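Local coordinates for CIR protein (Plasmodium chabaudi chabaudi, PDB 6ZYV) that is of unknown function but belongs to the Plasmodium interspersed repeat (PIR) variant antigens, probably presenting its ectodomain on infected red blood cells, at residues 19-24 with 30-35; 36-41 with 56-61. The protein carries 5 engineered substitutions. All coordinates share one frame; numbering follows the deposited sequence.

Contact 1: residues 19-24 with 30-35; sequences DDCLQI and GVCSDD
Cys21 and Cys32 are joined by a disulfide, with SG of Cys21 2.0 Å from SG of Cys32 and a torsion of 87° about the S-S bond, close to the relaxed value for a disulfide. The two half-cystines reach the bond differently: in Cys21 the sulfur lies beside the backbone N, opposite the carbonyl carbon (chi1 -80°), whereas in Cys32 it is turned fully away from the backbone N (chi1 -177°). Their CA atoms are 4.1 Å apart. The amide of Gln23, from the same segment as Cys21, comes alongside the Cys32 half of the bridge, OE1 of Gln23 lying 3.4 Å from CB of Cys32. On the helix side, CB of Asp20 packs against the backbone carbonyl of Val31, 3.3 Å from Val31 O. No hydrogen bond links the segments, so the covalent bond is the firm tie. Further out, Lys16 makes a salt bridge with OD1 of Asp20, and Asp34 OD1 is hydrogen-bonded to Thr36. Geometrically this is a short-range disulfide loop: the chain leaves helix 8-20, turns back and is clamped beside the helix's C-terminal end, at the surface of a cysteine-rich ectodomain of helices and long loops, without strands.

Contact 2: residues 36-41 with 56-61; sequences TLYSDY and NDKISA
Tyr38 meets Lys58 and Ala61 with the length of its side chain, the broadest touch made by segment 36-41. It is carried on the turn 36-39, closed by the carbonyl of Thr36, which accepts hydrogen bonds from both the backbone N and the hydroxyl of Ser39, OG of Ser39 lying 2.8 Å from O of Thr36. At Tyr38, CG sits between the backbone N and the carbonyl carbon (chi1 55°), and the ring extends along helix 55-71. Its CD1 is 3.5 Å from CB of Ala61, while Lys58 O stands over one ring face near the rim. The phenol end rests on aliphatic carbon, OH of Tyr38 lying 3.5 Å from CG of Lys58; its probable hydrogen-bond partner is the carbonyl of Cys21. Tyr41 ends a 3-10 turn. Its carbonyl oxygen is 3.4 Å from CB of Ala61 and also receives a CH...O contact from CA of Ala61, besides a hydrogen bond from Asn121. The CA atoms of Tyr41 and Ala61 are 4.8 Å apart, consistent with the small side chain of Ala61. The loop thereby lies against helix 55-71, with Tyr38 also touching Ile18 of helix 8-20 and Tyr41 packing farther along on Ile64 and Val68.

Both contacts involve the long connection between helix 8-20 and helix 55-71, through adjoining parts of it: in contact 1 residues 30-35 are tied back to the end of helix 8-20, and in contact 2 residues 36-41 are laid on helix 55-71. Contact 1 is a surface contact with one buried residue among nine; contact 2 is partly buried, with two of four. Their chemistry differs: a covalent bridge in the first, and in the second van der Waals packing of aromatic and aliphatic groups together with close approaches of backbone carbonyls. Their centres are 11 Å apart and they meet directly, the Tyr38 hydroxyl of contact 2 forming the probable polar joint to contact 1, while Ile24 packs on Ile59.

Contact 1: residues 19-24 with 30-35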
loop_
_atom_site.group_PDB
_atom_site.type_symbol
_atom_site.label_atom_id
_atom_site.label_comp_id
_atom_site.label_asym_id
_atom_site.label_seq_id
_atom_site.Cartn_x
_atom_site.Cartn_y
_atom_site.Cartn_z
ATOM N N ASP A 19 4.774 -1.634 -8.889
ATOM C CA ASP A 19 3.795 -2.365 -9.686
ATOM C C ASP A 19 4.268 -2.563 -11.130
ATOM O O ASP A 19 4.293 -3.699 -11.619
ATOM C CB ASP A 19 2.431 -1.649 -9.689
ATOM C CG ASP A 19 1.470 -2.079 -8.611
ATOM O OD1 ASP A 19 1.700 -3.138 -8.007
ATOM O OD2 ASP A 19 0.484 -1.341 -8.358
ATOM N N ASP A 20 4.663 -1.476 -11.807
ATOM C CA ASP A 20 5.117 -1.570 -13.187
ATOM C C ASP A 20 6.363 -2.450 -13.338
ATOM O O ASP A 20 6.545 -3.070 -14.387
ATOM C CB ASP A 20 5.367 -0.160 -13.756
ATOM C CG ASP A 20 4.160 0.764 -13.642
ATOM O OD1 ASP A 20 3.024 0.249 -13.534
ATOM O OD2 ASP A 20 4.352 2.003 -13.650
ATOM N N CYS A 21 7.192 -2.554 -12.299
ATOM C CA CYS A 21 8.436 -3.297 -12.381
ATOM C C CYS A 21 8.402 -4.694 -11.859
ATOM O O CYS A 21 9.476 -5.282 -11.786
ATOM C CB CYS A 21 9.548 -2.517 -11.699
ATOM S SG CYS A 21 10.254 -1.208 -12.717
ATOM N N LEU A 22 7.240 -5.239 -11.475
ATOM C CA LEU A 22 7.227 -6.556 -10.847
ATOM C C LEU A 22 7.705 -7.715 -11.757
ATOM O O LEU A 22 8.117 -8.755 -11.234
ATOM C CB LEU A 22 5.880 -6.865 -10.199
ATOM C CG LEU A 22 5.955 -7.426 -8.768
ATOM C CD1 LEU A 22 6.917 -6.634 -7.867
ATOM C CD2 LEU A 22 4.600 -7.459 -8.139
ATOM N N GLN A 23 7.702 -7.528 -13.088
ATOM C CA GLN A 23 8.215 -8.516 -14.050
ATOM C C GLN A 23 7.523 -9.893 -14.008
ATOM O O GLN A 23 8.010 -10.844 -14.625
ATOM C CB GLN A 23 9.743 -8.681 -13.897
ATOM C CG GLN A 23 10.561 -8.012 -14.995
ATOM C CD GLN A 23 10.441 -6.513 -14.968
ATOM O OE1 GLN A 23 9.659 -5.917 -15.719
ATOM N NE2 GLN A 23 11.220 -5.870 -14.102
ATOM N N ILE A 24 6.397 -10.003 -13.301
ATOM C CA ILE A 24 5.665 -11.260 -13.208
ATOM C C ILE A 24 4.646 -11.347 -14.333
ATOM O O ILE A 24 3.772 -10.489 -14.450
ATOM C CB ILE A 24 5.017 -11.419 -11.814
ATOM C CG1 ILE A 24 6.094 -11.504 -10.731
ATOM C CG2 ILE A 24 4.091 -12.628 -11.765
ATOM C CD1 ILE A 24 5.610 -11.175 -9.473
ATOM N N GLY A 30 1.884 -2.525 -16.060
ATOM C CA GLY A 30 2.658 -1.624 -16.900
ATOM C C GLY A 30 4.084 -2.062 -17.180
ATOM O O GLY A 30 4.498 -3.160 -16.797
ATOM N N VAL A 31 4.846 -1.191 -17.870
ATOM C CA VAL A 31 6.241 -1.434 -18.248
ATOM C C VAL A 31 7.194 -0.890 -17.193
ATOM O O VAL A 31 6.979 0.196 -16.654
ATOM C CB VAL A 31 6.571 -0.882 -19.657
ATOM C CG1 VAL A 31 7.965 -1.306 -20.107
ATOM C CG2 VAL A 31 5.541 -1.347 -20.664
ATOM N N CYS A 32 8.235 -1.660 -16.887
ATOM C CA CYS A 32 9.217 -1.302 -15.882
ATOM C C CYS A 32 10.098 -0.135 -16.303
ATOM O O CYS A 32 10.878 -0.256 -17.251
ATOM C CB CYS A 32 10.051 -2.518 -15.498
ATOM S SG CYS A 32 11.261 -2.199 -14.193
ATOM N N SER A 33 10.006 0.975 -15.558
ATOM C CA SER A 33 10.791 2.184 -15.789
ATOM C C SER A 33 12.295 2.005 -15.477
ATOM O O SER A 33 13.114 2.797 -15.939
ATOM C CB SER A 33 10.230 3.321 -14.946
ATOM O OG SER A 33 10.251 2.972 -13.571
ATOM N N ASP A 34 12.656 0.992 -14.694
ATOM C CA ASP A 34 14.051 0.734 -14.344
ATOM C C ASP A 34 14.201 -0.750 -14.002
ATOM O O ASP A 34 13.711 -1.195 -12.966
ATOM C CB ASP A 34 14.472 1.620 -13.157
ATOM C CG ASP A 34 15.886 1.405 -12.644
ATOM O OD1 ASP A 34 16.715 0.865 -13.396
ATOM O OD2 ASP A 34 16.156 1.763 -11.475
ATOM N N ASP A 35 14.881 -1.510 -14.861
ATOM C CA ASP A 35 15.085 -2.948 -14.669
ATOM C C ASP A 35 15.897 -3.314 -13.430
ATOM O O ASP A 35 15.840 -4.460 -12.993
ATOM C CB ASP A 35 15.727 -3.569 -15.914
ATOM C CG ASP A 35 14.837 -3.552 -17.139
ATOM O OD1 ASP A 35 13.595 -3.432 -16.976
ATOM O OD2 ASP A 35 15.374 -3.677 -18.258
#

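Contact 2: residues 36-41 with 56-61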
loop_
_atom_site.group_PDB
_atom_site.type_symbol
_atom_site.label_atom_id
_atom_site.label_comp_id
_atom_site.label_asym_id
_atom_site.label_seq_id
_atom_site.Cartn_x
_atom_site.Cartn_y
_atom_site.Cartn_z
ATOM N N THR A 36 16.649 -2.365 -12.874
ATOM C CA THR A 36 17.464 -2.627 -11.696
ATOM C C THR A 36 16.859 -2.099 -10.390
ATOM O O THR A 36 17.486 -2.276 -9.351
ATOM C CB THR A 36 18.880 -2.078 -11.929
ATOM O OG1 THR A 36 18.797 -0.675 -12.210
ATOM C CG2 THR A 36 19.600 -2.789 -13.072
ATOM N N LEU A 37 15.649 -1.488 -10.432
ATOM C CA LEU A 37 14.942 -0.856 -9.306
ATOM C C LEU A 37 15.079 -1.564 -7.953
ATOM O O LEU A 37 15.511 -0.946 -6.977
ATOM C CB LEU A 37 13.453 -0.663 -9.635
ATOM C CG LEU A 37 12.658 0.165 -8.636
ATOM C CD1 LEU A 37 12.862 1.638 -8.886
ATOM C CD2 LEU A 37 11.192 -0.151 -8.728
ATOM N N TYR A 38 14.720 -2.859 -7.891
ATOM C CA TYR A 38 14.792 -3.607 -6.645
ATOM C C TYR A 38 15.902 -4.633 -6.613
ATOM O O TYR A 38 15.944 -5.399 -5.668
ATOM C CB TYR A 38 13.431 -4.263 -6.313
ATOM C CG TYR A 38 12.880 -5.150 -7.411
ATOM C CD1 TYR A 38 13.345 -6.446 -7.587
ATOM C CD2 TYR A 38 11.906 -4.690 -8.278
ATOM C CE1 TYR A 38 12.849 -7.261 -8.597
ATOM C CE2 TYR A 38 11.400 -5.495 -9.292
ATOM C CZ TYR A 38 11.870 -6.782 -9.448
ATOM O OH TYR A 38 11.358 -7.579 -10.450
ATOM N N SER A 39 16.808 -4.653 -7.611
ATOM C CA SER A 39 17.885 -5.645 -7.701
ATOM C C SER A 39 18.737 -5.751 -6.437
ATOM O O SER A 39 19.110 -6.858 -6.049
ATOM C CB SER A 39 18.758 -5.412 -8.928
ATOM O OG SER A 39 19.454 -4.179 -8.875
ATOM N N ASP A 40 18.972 -4.616 -5.754
ATOM C CA ASP A 40 19.714 -4.564 -4.487
ATOM C C ASP A 40 19.060 -5.393 -3.377
ATOM O O ASP A 40 19.724 -5.743 -2.409
ATOM C CB ASP A 40 19.802 -3.107 -3.988
ATOM C CG ASP A 40 20.831 -2.233 -4.707
ATOM O OD1 ASP A 40 21.945 -2.744 -5.011
ATOM O OD2 ASP A 40 20.527 -1.030 -4.950
ATOM N N TYR A 41 17.749 -5.664 -3.493
ATOM C CA TYR A 41 16.962 -6.370 -2.485
ATOM C C TYR A 41 16.556 -7.796 -2.879
ATOM O O TYR A 41 15.785 -8.420 -2.157
ATOM C CB TYR A 41 15.741 -5.531 -2.085
ATOM C CG TYR A 41 16.124 -4.113 -1.723
ATOM C CD1 TYR A 41 16.967 -3.853 -0.653
ATOM C CD2 TYR A 41 15.749 -3.048 -2.523
ATOM C CE1 TYR A 41 17.378 -2.563 -0.350
ATOM C CE2 TYR A 41 16.120 -1.746 -2.211
ATOM C CZ TYR A 41 16.946 -1.507 -1.124
ATOM O OH TYR A 41 17.373 -0.240 -0.801
ATOM N N ASN A 56 8.307 -15.158 -6.699
ATOM C CA ASN A 56 8.324 -14.940 -5.268
ATOM C C ASN A 56 9.519 -14.082 -4.867
ATOM O O ASN A 56 9.390 -13.267 -3.957
ATOM C CB ASN A 56 8.364 -16.261 -4.524
ATOM C CG ASN A 56 7.076 -17.053 -4.601
ATOM O OD1 ASN A 56 6.008 -16.540 -4.950
ATOM N ND2 ASN A 56 7.156 -18.326 -4.277
ATOM N N ASP A 57 10.674 -14.260 -5.546
ATOM C CA ASP A 57 11.894 -13.484 -5.316
ATOM C C ASP A 57 11.645 -12.027 -5.691
ATOM O O ASP A 57 12.060 -11.136 -4.969
ATOM C CB ASP A 57 13.071 -14.022 -6.166
ATOM C CG ASP A 57 13.720 -15.298 -5.658
ATOM O OD1 ASP A 57 13.193 -15.891 -4.690
ATOM O OD2 ASP A 57 14.757 -15.717 -6.247
ATOM N N LYS A 58 10.974 -11.782 -6.819
ATOM C CA LYS A 58 10.672 -10.433 -7.295
ATOM C C LYS A 58 9.693 -9.715 -6.362
ATOM O O LYS A 58 9.873 -8.528 -6.093
ATOM C CB LYS A 58 10.108 -10.485 -8.727
ATOM C CG LYS A 58 11.100 -11.005 -9.760
ATOM C CD LYS A 58 10.435 -11.217 -11.126
ATOM C CE LYS A 58 11.340 -11.963 -12.071
ATOM N NZ LYS A 58 10.598 -12.975 -12.881
ATOM N N ILE A 59 8.658 -10.437 -5.874
ATOM C CA ILE A 59 7.665 -9.876 -4.948
ATOM C C ILE A 59 8.342 -9.539 -3.631
ATOM O O ILE A 59 8.119 -8.467 -3.084
ATOM C CB ILE A 59 6.466 -10.846 -4.731
ATOM C CG1 ILE A 59 5.658 -11.007 -6.018
ATOM C CG2 ILE A 59 5.558 -10.347 -3.607
ATOM C CD1 ILE A 59 4.746 -12.248 -6.023
ATOM N N SER A 60 9.197 -10.448 -3.138
ATOM C CA SER A 60 9.924 -10.256 -1.903
ATOM C C SER A 60 10.828 -9.019 -1.993
ATOM O O SER A 60 10.795 -8.173 -1.096
ATOM C CB SER A 60 10.748 -11.504 -1.593
ATOM O OG SER A 60 11.615 -11.326 -0.486
ATOM N N ALA A 61 11.595 -8.889 -3.096
ATOM C CA ALA A 61 12.492 -7.761 -3.307
ATOM C C ALA A 61 11.712 -6.450 -3.477
ATOM O O ALA A 61 12.144 -5.420 -2.982
ATOM C CB ALA A 61 13.368 -8.024 -4.519
#